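Local atomic coordinates of Lmo0488 protein (Listeria monocytogenes serovar 1/2a, PDB entry 5TED), a protein that probably acts as a LysR-type DNA-binding transcription regulator, this chain being its effector-binding domain, which holds shikimate. Residues D93-D96 against L97-A101; P116-D119 against S120-E124. All coordinates share one frame; numbering follows the deposited sequence.

Contact 1: residues D93-D96 against L97-A101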
# COMPACT_ATOMS: atom_id res chain seq x y z
N ASP A 93 16.13 0.29 -23.56
CA ASP A 93 14.96 1.10 -23.28
C ASP A 93 13.68 0.32 -23.45
O ASP A 93 12.67 0.68 -22.85
CB ASP A 93 14.91 2.34 -24.19
CG ASP A 93 16.07 3.30 -23.95
OD1 ASP A 93 16.47 3.51 -22.79
OD2 ASP A 93 16.58 3.85 -24.95
N SER A 94 13.70 -0.75 -24.24
CA SER A 94 12.57 -1.64 -24.43
C SER A 94 13.10 -3.05 -24.65
O SER A 94 14.20 -3.23 -25.17
CB SER A 94 11.71 -1.20 -25.62
OG SER A 94 12.39 -1.48 -26.84
N ILE A 95 12.29 -4.04 -24.28
CA ILE A 95 12.70 -5.44 -24.34
C ILE A 95 11.48 -6.28 -24.69
O ILE A 95 10.34 -5.82 -24.62
CB ILE A 95 13.32 -5.95 -23.02
CG1 ILE A 95 12.29 -5.89 -21.87
CG2 ILE A 95 14.56 -5.15 -22.66
CD1 ILE A 95 12.75 -6.62 -20.59
N ASP A 96 11.73 -7.52 -25.09
CA ASP A 96 10.72 -8.56 -25.17
C ASP A 96 10.68 -9.27 -23.83
O ASP A 96 11.69 -9.32 -23.12
CB ASP A 96 11.07 -9.56 -26.27
CG ASP A 96 11.06 -8.94 -27.66
OD1 ASP A 96 10.40 -7.89 -27.85
OD2 ASP A 96 11.74 -9.49 -28.55
N LEU A 97 9.50 -9.77 -23.46
CA LEU A 97 9.41 -10.42 -22.15
C LEU A 97 10.39 -11.58 -22.05
O LEU A 97 10.98 -11.81 -20.99
CB LEU A 97 7.98 -10.89 -21.88
CG LEU A 97 7.60 -11.25 -20.44
CD1 LEU A 97 7.96 -10.11 -19.50
CD2 LEU A 97 6.11 -11.56 -20.35
N GLN A 98 10.63 -12.29 -23.16
CA GLN A 98 11.56 -13.40 -23.11
C GLN A 98 12.99 -12.94 -22.83
O GLN A 98 13.83 -13.77 -22.48
CB GLN A 98 11.54 -14.22 -24.40
CG GLN A 98 11.95 -13.47 -25.65
CD GLN A 98 11.94 -14.33 -26.90
OE1 GLN A 98 11.41 -15.45 -26.90
NE2 GLN A 98 12.55 -13.83 -27.97
N ASP A 99 13.29 -11.65 -23.00
CA ASP A 99 14.64 -11.18 -22.65
C ASP A 99 14.90 -11.25 -21.15
O ASP A 99 16.05 -11.03 -20.74
CB ASP A 99 14.85 -9.75 -23.15
CG ASP A 99 14.83 -9.64 -24.66
OD1 ASP A 99 15.16 -10.63 -25.34
OD2 ASP A 99 14.47 -8.55 -25.17
N THR A 100 13.88 -11.54 -20.34
CA THR A 100 14.02 -11.61 -18.88
C THR A 100 14.24 -13.03 -18.38
O THR A 100 14.33 -13.23 -17.16
CB THR A 100 12.77 -11.04 -18.18
OG1 THR A 100 11.65 -11.91 -18.38
CG2 THR A 100 12.43 -9.65 -18.69
N ALA A 101 14.34 -14.01 -19.29
CA ALA A 101 14.29 -15.41 -18.89
C ALA A 101 15.34 -15.75 -17.84
O ALA A 101 15.08 -16.56 -16.94
CB ALA A 101 14.47 -16.31 -20.12
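D96 and D99 bind each other twice where the short strand 94-95 runs into a 3-10 turn. D96 N donates to D99 OD2 at 2.9 Å, with an N-H...O angle of 157°. It meets the carboxylate from above its plane. In return, D99 N donates to D96 O at 2.8 Å. This is one half of the reciprocal capping-box pattern; D99 N goes to the D96 carbonyl instead of its side chain. The D99 carboxylate is thus folded back over the start of the turn, its CG beside its own backbone N (chi1 -65°). The two acids come fairly near, with D96 OD2 and D99 OD2 4.4 Å apart. D96 OD1 takes a weak hydrogen bond from E172 N.

On the buried side, I95 CD1 touches T100 CG2 at 3.6 Å, the side chains crossing at about a right angle. T100 is set by its own turn: both its N and its OG1 bond to L97 O, OG1 at 2.7 Å. T100 OG1 also bonds to Y105 OH.

The strand end pairs with strand 165-170 and the residues after it, through backbone bonds of I95 with S169 and N171. I95 also packs on V81 of strand 69-84. L97 turns to helix 115-124 and meets L121 and F122.

Contact 2: residues P116-D119 against S120-E124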
# COMPACT_ATOMS: atom_id res chain seq x y z
N PRO A 116 -3.59 -13.47 -13.64
CA PRO A 116 -4.06 -14.11 -14.89
C PRO A 116 -3.41 -13.54 -16.14
O PRO A 116 -2.90 -14.29 -16.98
CB PRO A 116 -5.57 -13.88 -14.85
CG PRO A 116 -5.89 -13.89 -13.39
CD PRO A 116 -4.72 -13.19 -12.73
N LEU A 117 -3.41 -12.21 -16.30
CA LEU A 117 -2.75 -11.59 -17.45
C LEU A 117 -1.26 -11.90 -17.47
O LEU A 117 -0.71 -12.33 -18.50
CB LEU A 117 -2.99 -10.08 -17.44
CG LEU A 117 -2.26 -9.25 -18.50
CD1 LEU A 117 -2.56 -9.79 -19.89
CD2 LEU A 117 -2.62 -7.78 -18.42
N ILE A 118 -0.57 -11.67 -16.35
CA ILE A 118 0.87 -11.89 -16.31
C ILE A 118 1.20 -13.34 -16.65
O ILE A 118 2.05 -13.62 -17.50
CB ILE A 118 1.45 -11.47 -14.95
CG1 ILE A 118 1.48 -9.95 -14.82
CG2 ILE A 118 2.86 -12.07 -14.77
CD1 ILE A 118 1.64 -9.45 -13.38
N ASP A 119 0.53 -14.29 -15.98
CA ASP A 119 0.81 -15.70 -16.27
C ASP A 119 0.55 -16.03 -17.73
O ASP A 119 1.28 -16.83 -18.34
CB ASP A 119 -0.03 -16.60 -15.37
CG ASP A 119 0.37 -16.52 -13.90
OD1 ASP A 119 1.42 -15.92 -13.59
OD2 ASP A 119 -0.39 -17.03 -13.05
N SER A 120 -0.49 -15.44 -18.32
CA SER A 120 -0.75 -15.76 -19.72
C SER A 120 0.34 -15.21 -20.63
O SER A 120 0.70 -15.86 -21.62
CB SER A 120 -2.13 -15.25 -20.14
OG SER A 120 -2.13 -13.85 -20.38
N LEU A 121 0.92 -14.06 -20.29
CA LEU A 121 2.01 -13.51 -21.10
C LEU A 121 3.21 -14.44 -21.09
O LEU A 121 3.85 -14.66 -22.13
CB LEU A 121 2.40 -12.12 -20.58
CG LEU A 121 1.33 -11.02 -20.64
CD1 LEU A 121 1.90 -9.68 -20.15
CD2 LEU A 121 0.83 -10.91 -22.06
N PHE A 122 3.56 -14.99 -19.93
CA PHE A 122 4.69 -15.92 -19.86
C PHE A 122 4.35 -17.24 -20.53
O PHE A 122 5.21 -17.85 -21.19
CB PHE A 122 5.11 -16.17 -18.40
CG PHE A 122 5.88 -15.04 -17.78
CD1 PHE A 122 7.17 -14.75 -18.20
CD2 PHE A 122 5.33 -14.30 -16.74
CE1 PHE A 122 7.89 -13.70 -17.63
CE2 PHE A 122 6.05 -13.26 -16.15
CZ PHE A 122 7.33 -12.96 -16.59
N ALA A 123 3.12 -17.72 -20.37
CA ALA A 123 2.72 -18.95 -21.04
C ALA A 123 2.70 -18.76 -22.56
O ALA A 123 3.07 -19.68 -23.31
CB ALA A 123 1.37 -19.42 -20.52
N GLU A 124 2.28 -17.59 -23.02
CA GLU A 124 2.25 -17.33 -24.46
C GLU A 124 3.63 -17.50 -25.09
O GLU A 124 3.76 -18.08 -26.17
CB GLU A 124 1.73 -15.93 -24.74
CG GLU A 124 1.76 -15.54 -26.20
CD GLU A 124 1.07 -14.21 -26.46
OE1 GLU A 124 0.37 -13.71 -25.55
OE2 GLU A 124 1.24 -13.68 -27.57
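I118 and F122 form the tight side of this helix turn. Their side chains lie next to each other and point the same way. I118 CG2 meets F122 CE2 at 3.7 Å. The CG2 branch is anti to the backbone N, and chi1 of -73° puts the CG1 branch beside that N. F122 CD2 also comes within 3.4 Å of I118 O, which approaches the ring obliquely. Both residues are buried. I118 packs on F107 and F108 of strand 104-108, and F122 meets the ring of Y105 edge-to-face.

A looser pair lies one residue back. L117 CD1 reaches L121 CG at 4.1 Å, and the two side chains cross obliquely. Both leucines also rest on L79 of strand 69-84.

The other side of the helix is more open. S120 and A123 are exposed there. S120 folds its hydroxyl back on the helix: chi1 of 78° places OG between its backbone N and carbonyl carbon. From there OG donates to L117 O at 2.8 Å. L117 O also takes L121 N at 3.0 Å, so two donors grip one carbonyl. OG comes in at a C=O...O angle of 121°. D119, at the edge of this side, turns its carboxylate to a salt bridge with R115.

Regular i to i+4 backbone bonds run beneath all of this, such as A123 N to D119 O at 2.9 Å. The helix is amphipathic: I118, L121 and F122 are buried, while P116, S120 and A123 are exposed. It is the crossover of the beta-alpha-beta unit 104-108, 115-124, 130-135, and its apolar face packs on strands 104-108 and 69-84. On the polar side, S120 OG donates within the helix itself, and the charge of D119 is probably offset by R115.

Both contacts lie in the LysR substrate-binding domain, which has a periplasmic-binding-protein-like fold. They meet directly, their centres 14 Å apart. L97 of contact 1 packs on the helix of contact 2: L97 CG lies 3.7 Å from F122 CE1, and L97 CD2 lies 3.8 Å from L121 CB. Y105 ties them a second way: its hydroxyl bonds to T100 OG1 and its ring meets F122 edge-to-face. Contact 2 is the one near the effector. The side chain of I118 is about 7 Å from the bound shikimate. The pocket residues S112, G113 and L114 come just before this helix, whereas contact 1 meets it further along, at L121 and F122.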